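Local coordinates for putative tetR-family transcriptional regulatory protein (PDB 2DG8) that probably binds operator DNA as a dimeric helix-turn-helix transcriptional regulator of the TetR family, with a C-terminal domain that in relatives senses small ligands, at residues A60-I68 and D103-L113; F72-R82 and S131-F139. All blocks are in the same frame, centred on the assembly; numbering follows the deposited sequence.

Contact 1 of 2, residues A60-I68 and D103-L113; sequences AFGRFTDHI and DLVLTQELYTL
Phe61 pushes its ring into a hole on helix 101-116 made by Leu106, Glu109, Leu110 and Leu113, a knobs-into-holes fit. CG lies beside the backbone N, and the ring slides past Leu110, whose CD1 sits over one face, 4.3 Å from the centroid of the Phe61 ring. The CD1-CE1 side of the ring meets Leu113, with Phe61 CE1 3.5 Å from Leu113 CD2. One turn on, Phe64 takes the other course: its CG is anti to the backbone N (chi1 169°), which carries the ring across Leu106. Leu106 CB covers a face of it in a CH-pi contact, while Thr107 OG1 comes up at the edge, 3.3 Å from Phe64 CZ. That hydroxyl is turned back to its own helix and donates to Asp103 O. The segments run at 128° to each other in the all-helical TetR fold, where long helix 53-77 continues from the DNA-binding head into the C-terminal domain, which in relatives binds ligands; Ile22 of helix 10-25 also touches Phe61. At the exposed border, His67 NE2 gives its N-H to Asp103 OD1 (3.0 Å), in the plane of the imidazole but from above that of the carboxylate, the two planes standing 63° apart. Asp103 OD2 meets the edge of the Phe64 ring.

Contact 2 of 2, residues F72-R82 and S131-F139; sequences FDEHLGAAADR and SRVHLEKHF
His138 reaches across to the turn that follows helix 53-77 and gives its NE2 hydrogen to Ala79 O, at 3.0 Å and nearly straight (170° at the hydrogen). The oxygen lies in the imidazole plane, yet the donor stands well above the carbonyl plane of Ala79. The same ring brings CE1 to 3.0 Å from Leu76 O, a carbonyl that already accepts from Ala79 N; NE2 makes too poor an angle with it to bond. Ala79 CB packs 3.4 Å from His138 NE2, while ND1 of this histidine is buried with no partner in the model. The last turns of helices 53-77 and 121-135 run nearly parallel here, in the C-terminal body of the TetR fold. Leu135 O takes both His138 N and Phe139 N where helix 121-135 closes; Asp81 caps the start of helix 82-98, its OD2 accepting from Glu84 N. Further back, Leu76 CD1 meets Leu135 CD1 at 4.0 Å. Asp73 lays its CB over a face of the His134 ring, the carboxylate only 19° from the ring plane; His134 ND1 makes a weak hydrogen bond to Arg130 O. Asp73 OD2 and Lys137 NZ, 4.2 Å apart, are too distant for a salt bridge. Ser131 OG, hydrogen-bonded to Trp127 O, lies over one face of the Phe72 ring, toward its rim, and Ser131 CB is 3.9 Å from Phe72 CE1.

How the contacts relate
Both contacts draw on helix 53-77, contact 1 on its middle and contact 2 on its C-terminal end, with centres about 21 Å apart. Their partners, helices 101-116 and 121-135, follow one another in the chain, so the pairings interleave: 60-68 and 72-82 come first, then 103-113 and 131-139. The segments of one contact do not touch those of the other, but Trp127 of helix 121-135 packs on Thr65, Ile68, Thr107 and Leu110 of contact 1, and its backbone O accepts a hydrogen bond from Ser131 OG of contact 2. The centre of contact 1 lies about 5 Å from the centre of the chain, and Arg116 of the second subunit forms a salt bridge with its Glu109; that of contact 2 lies about 16 Å away, and no other chain touches it.

Contact 1 of 2, residues A60-I68 and D103-L113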
# COMPACT_ATOMS: atom_id res chain seq x y z
N ALA A 60 13.22 13.70 2.99
CA ALA A 60 11.82 14.11 2.92
C ALA A 60 10.89 13.01 3.41
O ALA A 60 10.01 13.25 4.24
CB ALA A 60 11.46 14.49 1.49
N PHE A 61 11.07 11.80 2.89
CA PHE A 61 10.22 10.68 3.28
C PHE A 61 10.53 10.24 4.71
O PHE A 61 9.70 9.61 5.37
CB PHE A 61 10.40 9.51 2.31
CG PHE A 61 9.58 9.65 1.05
CD1 PHE A 61 10.19 9.61 -0.20
CD2 PHE A 61 8.19 9.77 1.11
CE1 PHE A 61 9.43 9.70 -1.37
CE2 PHE A 61 7.42 9.86 -0.05
CZ PHE A 61 8.04 9.82 -1.30
N GLY A 62 11.73 10.56 5.17
CA GLY A 62 12.11 10.22 6.52
C GLY A 62 11.34 11.14 7.44
O GLY A 62 10.91 10.73 8.52
N ARG A 63 11.16 12.39 7.02
CA ARG A 63 10.40 13.36 7.81
C ARG A 63 8.93 12.93 7.88
O ARG A 63 8.30 13.00 8.95
CB ARG A 63 10.47 14.76 7.20
CG ARG A 63 9.51 15.72 7.87
CD ARG A 63 9.02 16.82 6.94
NE ARG A 63 9.90 17.98 6.93
CZ ARG A 63 9.49 19.22 7.18
NH1 ARG A 63 8.21 19.46 7.46
NH2 ARG A 63 10.36 20.22 7.15
N PHE A 64 8.37 12.52 6.74
CA PHE A 64 6.98 12.06 6.70
C PHE A 64 6.85 10.82 7.59
O PHE A 64 5.87 10.65 8.31
CB PHE A 64 6.56 11.70 5.26
CG PHE A 64 5.25 10.98 5.19
CD1 PHE A 64 5.20 9.60 5.03
CD2 PHE A 64 4.05 11.69 5.35
CE1 PHE A 64 3.97 8.93 5.04
CE2 PHE A 64 2.82 11.02 5.36
CZ PHE A 64 2.79 9.64 5.21
N THR A 65 7.87 9.99 7.55
CA THR A 65 7.92 8.77 8.35
C THR A 65 7.89 9.09 9.85
O THR A 65 7.15 8.46 10.60
CB THR A 65 9.19 7.96 7.96
OG1 THR A 65 8.78 6.86 7.14
CG2 THR A 65 9.97 7.48 9.18
N ASP A 66 8.66 10.08 10.27
CA ASP A 66 8.71 10.49 11.67
C ASP A 66 7.32 10.92 12.13
O ASP A 66 6.89 10.64 13.25
CB ASP A 66 9.68 11.67 11.85
CG ASP A 66 11.14 11.25 11.74
OD1 ASP A 66 12.01 12.14 11.62
OD2 ASP A 66 11.43 10.04 11.79
N HIS A 67 6.62 11.62 11.24
CA HIS A 67 5.27 12.13 11.49
C HIS A 67 4.23 11.05 11.79
O HIS A 67 3.48 11.15 12.76
CB HIS A 67 4.83 12.97 10.28
CG HIS A 67 3.35 13.19 10.19
ND1 HIS A 67 2.66 14.01 11.05
CD2 HIS A 67 2.43 12.67 9.34
CE1 HIS A 67 1.37 14.00 10.74
NE2 HIS A 67 1.21 13.19 9.70
N ILE A 68 4.18 10.02 10.95
CA ILE A 68 3.22 8.94 11.15
C ILE A 68 3.58 8.12 12.39
O ILE A 68 2.70 7.69 13.13
CB ILE A 68 3.15 8.02 9.91
CG1 ILE A 68 2.70 8.84 8.69
CG2 ILE A 68 2.14 6.90 10.13
CD1 ILE A 68 1.29 9.41 8.81
N ASP A 103 -1.58 12.37 3.59
CA ASP A 103 -0.78 11.35 4.25
C ASP A 103 -0.94 9.99 3.55
O ASP A 103 0.04 9.25 3.37
CB ASP A 103 -1.17 11.25 5.72
CG ASP A 103 -0.67 12.45 6.53
OD1 ASP A 103 -1.00 12.55 7.73
OD2 ASP A 103 0.06 13.29 5.96
N LEU A 104 -2.16 9.66 3.15
CA LEU A 104 -2.42 8.41 2.45
C LEU A 104 -1.62 8.38 1.14
O LEU A 104 -1.00 7.38 0.81
CB LEU A 104 -3.92 8.27 2.15
CG LEU A 104 -4.35 7.12 1.23
CD1 LEU A 104 -4.08 5.77 1.90
CD2 LEU A 104 -5.84 7.29 0.92
N VAL A 105 -1.66 9.48 0.40
CA VAL A 105 -0.93 9.57 -0.87
C VAL A 105 0.59 9.47 -0.67
O VAL A 105 1.27 8.76 -1.42
CB VAL A 105 -1.29 10.91 -1.61
CG1 VAL A 105 -0.41 11.09 -2.84
CG2 VAL A 105 -2.75 10.89 -2.01
N LEU A 106 1.12 10.16 0.33
CA LEU A 106 2.56 10.13 0.59
C LEU A 106 2.96 8.72 1.02
O LEU A 106 4.03 8.21 0.65
CB LEU A 106 2.94 11.15 1.67
CG LEU A 106 2.84 12.63 1.24
CD1 LEU A 106 3.12 13.56 2.43
CD2 LEU A 106 3.82 12.90 0.10
N THR A 107 2.10 8.07 1.79
CA THR A 107 2.37 6.71 2.22
C THR A 107 2.47 5.82 0.97
O THR A 107 3.42 5.05 0.82
CB THR A 107 1.24 6.15 3.13
OG1 THR A 107 1.13 6.95 4.31
CG2 THR A 107 1.54 4.72 3.54
N GLN A 108 1.50 5.93 0.08
CA GLN A 108 1.52 5.11 -1.12
C GLN A 108 2.67 5.46 -2.06
O GLN A 108 3.22 4.58 -2.72
CB GLN A 108 0.17 5.20 -1.85
CG GLN A 108 -1.01 4.72 -1.01
CD GLN A 108 -0.82 3.29 -0.50
OE1 GLN A 108 -1.17 2.98 0.64
NE2 GLN A 108 -0.29 2.42 -1.34
N GLU A 109 3.04 6.74 -2.13
CA GLU A 109 4.15 7.12 -3.00
C GLU A 109 5.39 6.42 -2.49
O GLU A 109 6.13 5.81 -3.26
CB GLU A 109 4.37 8.65 -2.98
CG GLU A 109 3.39 9.44 -3.82
CD GLU A 109 3.64 9.32 -5.32
OE1 GLU A 109 4.68 8.76 -5.71
OE2 GLU A 109 2.80 9.79 -6.12
N LEU A 110 5.61 6.49 -1.18
CA LEU A 110 6.78 5.86 -0.59
C LEU A 110 6.84 4.37 -0.88
O LEU A 110 7.89 3.85 -1.25
CB LEU A 110 6.82 6.09 0.93
CG LEU A 110 7.94 5.32 1.63
CD1 LEU A 110 9.27 5.65 0.98
CD2 LEU A 110 7.96 5.67 3.11
N TYR A 111 5.72 3.69 -0.69
CA TYR A 111 5.66 2.25 -0.94
C TYR A 111 6.02 1.89 -2.39
O TYR A 111 6.67 0.88 -2.63
CB TYR A 111 4.27 1.70 -0.60
CG TYR A 111 3.97 1.68 0.87
CD1 TYR A 111 2.69 1.39 1.34
CD2 TYR A 111 4.97 1.94 1.81
CE1 TYR A 111 2.42 1.36 2.71
CE2 TYR A 111 4.71 1.92 3.16
CZ TYR A 111 3.44 1.62 3.61
OH TYR A 111 3.19 1.60 4.96
N THR A 112 5.59 2.71 -3.34
CA THR A 112 5.89 2.45 -4.75
C THR A 112 7.38 2.65 -4.97
O THR A 112 8.02 1.86 -5.66
CB THR A 112 5.08 3.38 -5.71
OG1 THR A 112 3.68 3.19 -5.49
CG2 THR A 112 5.38 3.07 -7.17
N LEU A 113 7.92 3.69 -4.36
CA LEU A 113 9.35 3.98 -4.48
C LEU A 113 10.17 2.82 -3.92
O LEU A 113 11.12 2.34 -4.55
CB LEU A 113 9.69 5.29 -3.74
CG LEU A 113 11.12 5.84 -3.83
CD1 LEU A 113 11.56 6.03 -5.28
CD2 LEU A 113 11.18 7.17 -3.10

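Contact 2 of 2, residues F72-R82 and S131-F139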
# COMPACT_ATOMS: atom_id res chain seq x y z
N PHE A 72 1.42 7.15 15.90
CA PHE A 72 1.32 5.90 16.64
C PHE A 72 1.55 6.22 18.12
O PHE A 72 0.82 5.75 18.99
CB PHE A 72 2.38 4.90 16.15
CG PHE A 72 1.94 4.06 14.98
CD1 PHE A 72 1.88 2.67 15.10
CD2 PHE A 72 1.55 4.64 13.78
CE1 PHE A 72 1.45 1.88 14.03
CE2 PHE A 72 1.12 3.86 12.70
CZ PHE A 72 1.07 2.48 12.83
N ASP A 73 2.55 7.05 18.37
CA ASP A 73 2.89 7.45 19.73
C ASP A 73 1.73 8.20 20.37
O ASP A 73 1.40 7.96 21.54
CB ASP A 73 4.11 8.36 19.72
CG ASP A 73 4.57 8.72 21.12
OD1 ASP A 73 5.37 9.67 21.27
OD2 ASP A 73 4.13 8.03 22.07
N GLU A 74 1.12 9.10 19.61
CA GLU A 74 -0.01 9.86 20.12
C GLU A 74 -1.14 8.96 20.63
O GLU A 74 -1.66 9.17 21.73
CB GLU A 74 -0.57 10.78 19.03
CG GLU A 74 -1.64 11.75 19.53
CD GLU A 74 -2.36 12.48 18.40
OE1 GLU A 74 -1.69 13.07 17.53
OE2 GLU A 74 -3.61 12.47 18.40
N HIS A 75 -1.51 7.96 19.83
CA HIS A 75 -2.58 7.05 20.21
C HIS A 75 -2.18 6.02 21.24
O HIS A 75 -2.88 5.83 22.24
CB HIS A 75 -3.12 6.31 18.97
CG HIS A 75 -4.00 7.15 18.10
ND1 HIS A 75 -3.50 8.04 17.18
CD2 HIS A 75 -5.35 7.28 18.05
CE1 HIS A 75 -4.49 8.68 16.59
NE2 HIS A 75 -5.63 8.23 17.11
N LEU A 76 -1.07 5.34 21.00
CA LEU A 76 -0.58 4.29 21.88
C LEU A 76 0.00 4.80 23.20
O LEU A 76 -0.16 4.18 24.25
CB LEU A 76 0.46 3.44 21.16
CG LEU A 76 -0.01 2.52 20.02
CD1 LEU A 76 -0.90 1.40 20.58
CD2 LEU A 76 -0.76 3.32 18.99
N GLY A 77 0.70 5.93 23.14
CA GLY A 77 1.30 6.48 24.34
C GLY A 77 0.28 6.81 25.42
O GLY A 77 0.59 6.78 26.60
N ALA A 78 -0.95 7.10 25.00
CA ALA A 78 -2.02 7.44 25.93
C ALA A 78 -2.81 6.24 26.46
O ALA A 78 -3.80 6.42 27.17
CB ALA A 78 -2.98 8.43 25.28
N ALA A 79 -2.38 5.03 26.11
CA ALA A 79 -3.06 3.82 26.56
C ALA A 79 -2.45 3.30 27.86
O ALA A 79 -1.23 3.14 27.95
CB ALA A 79 -3.00 2.75 25.48
N ALA A 80 -3.30 3.03 28.84
CA ALA A 80 -2.87 2.54 30.14
C ALA A 80 -2.65 1.03 30.24
O ALA A 80 -1.79 0.57 31.00
CB ALA A 80 -3.86 2.99 31.21
N ASP A 81 -3.41 0.26 29.47
CA ASP A 81 -3.30 -1.19 29.48
C ASP A 81 -3.63 -1.79 28.11
O ASP A 81 -3.88 -1.05 27.16
CB ASP A 81 -4.26 -1.77 30.52
CG ASP A 81 -5.61 -1.06 30.49
OD1 ASP A 81 -5.78 -0.08 31.25
OD2 ASP A 81 -6.49 -1.48 29.71
N ARG A 82 -3.63 -3.12 28.03
CA ARG A 82 -3.95 -3.81 26.77
C ARG A 82 -5.28 -3.33 26.21
O ARG A 82 -5.37 -2.97 25.04
CB ARG A 82 -4.07 -5.33 26.97
CG ARG A 82 -2.81 -6.10 27.31
CD ARG A 82 -3.15 -7.60 27.31
NE ARG A 82 -4.44 -7.87 27.96
CZ ARG A 82 -5.09 -9.03 27.91
NH1 ARG A 82 -6.26 -9.16 28.53
NH2 ARG A 82 -4.59 -10.06 27.24
N SER A 131 7.36 1.77 14.43
CA SER A 131 5.94 1.53 14.69
C SER A 131 5.86 0.43 15.75
O SER A 131 5.15 0.56 16.75
CB SER A 131 5.24 1.05 13.42
OG SER A 131 5.30 2.02 12.40
N ARG A 132 6.61 -0.64 15.53
CA ARG A 132 6.61 -1.78 16.44
C ARG A 132 7.09 -1.41 17.84
O ARG A 132 6.62 -1.98 18.82
CB ARG A 132 7.48 -2.92 15.89
CG ARG A 132 6.93 -3.54 14.61
CD ARG A 132 7.52 -4.93 14.39
NE ARG A 132 8.98 -4.94 14.42
CZ ARG A 132 9.76 -4.68 13.38
NH1 ARG A 132 11.08 -4.71 13.52
NH2 ARG A 132 9.23 -4.40 12.20
N VAL A 133 8.01 -0.46 17.93
CA VAL A 133 8.50 -0.04 19.24
C VAL A 133 7.31 0.39 20.10
O VAL A 133 7.08 -0.15 21.18
CB VAL A 133 9.52 1.12 19.12
CG1 VAL A 133 9.91 1.62 20.50
CG2 VAL A 133 10.77 0.65 18.37
N HIS A 134 6.53 1.35 19.60
CA HIS A 134 5.37 1.83 20.35
C HIS A 134 4.34 0.74 20.60
O HIS A 134 3.63 0.77 21.60
CB HIS A 134 4.71 3.00 19.63
CG HIS A 134 5.61 4.19 19.49
ND1 HIS A 134 6.22 4.52 18.30
CD2 HIS A 134 6.03 5.10 20.40
CE1 HIS A 134 6.99 5.58 18.49
NE2 HIS A 134 6.90 5.95 19.75
N LEU A 135 4.26 -0.22 19.68
CA LEU A 135 3.30 -1.30 19.82
C LEU A 135 3.77 -2.24 20.93
O LEU A 135 2.96 -2.77 21.69
CB LEU A 135 3.19 -2.06 18.50
CG LEU A 135 1.92 -2.05 17.63
CD1 LEU A 135 1.04 -0.82 17.83
CD2 LEU A 135 2.39 -2.17 16.21
N GLU A 136 5.08 -2.42 21.02
CA GLU A 136 5.65 -3.30 22.03
C GLU A 136 5.57 -2.73 23.45
O GLU A 136 5.99 -3.38 24.40
CB GLU A 136 7.10 -3.64 21.70
CG GLU A 136 7.25 -4.46 20.44
CD GLU A 136 8.67 -4.87 20.19
OE1 GLU A 136 8.98 -5.33 19.08
OE2 GLU A 136 9.49 -4.73 21.13
N LYS A 137 5.03 -1.53 23.58
CA LYS A 137 4.88 -0.95 24.90
C LYS A 137 3.64 -1.57 25.55
O LYS A 137 3.38 -1.38 26.73
CB LYS A 137 4.71 0.57 24.82
CG LYS A 137 5.96 1.32 24.39
CD LYS A 137 5.70 2.82 24.36
CE LYS A 137 6.88 3.58 23.76
NZ LYS A 137 6.60 5.05 23.69
N HIS A 138 2.89 -2.33 24.76
CA HIS A 138 1.68 -2.97 25.27
C HIS A 138 1.56 -4.45 24.92
O HIS A 138 0.89 -5.19 25.63
CB HIS A 138 0.43 -2.25 24.75
CG HIS A 138 0.37 -0.80 25.12
ND1 HIS A 138 0.95 0.19 24.36
CD2 HIS A 138 -0.23 -0.17 26.16
CE1 HIS A 138 0.71 1.36 24.91
NE2 HIS A 138 0.00 1.17 26.01
N PHE A 139 2.19 -4.87 23.83
CA PHE A 139 2.12 -6.26 23.40
C PHE A 139 3.51 -6.84 23.22
O PHE A 139 4.47 -6.09 23.01
CB PHE A 139 1.36 -6.37 22.08
CG PHE A 139 -0.01 -5.73 22.10
CD1 PHE A 139 -1.10 -6.40 22.64
CD2 PHE A 139 -0.19 -4.43 21.63
CE1 PHE A 139 -2.35 -5.80 22.71
CE2 PHE A 139 -1.44 -3.82 21.69
CZ PHE A 139 -2.52 -4.50 22.23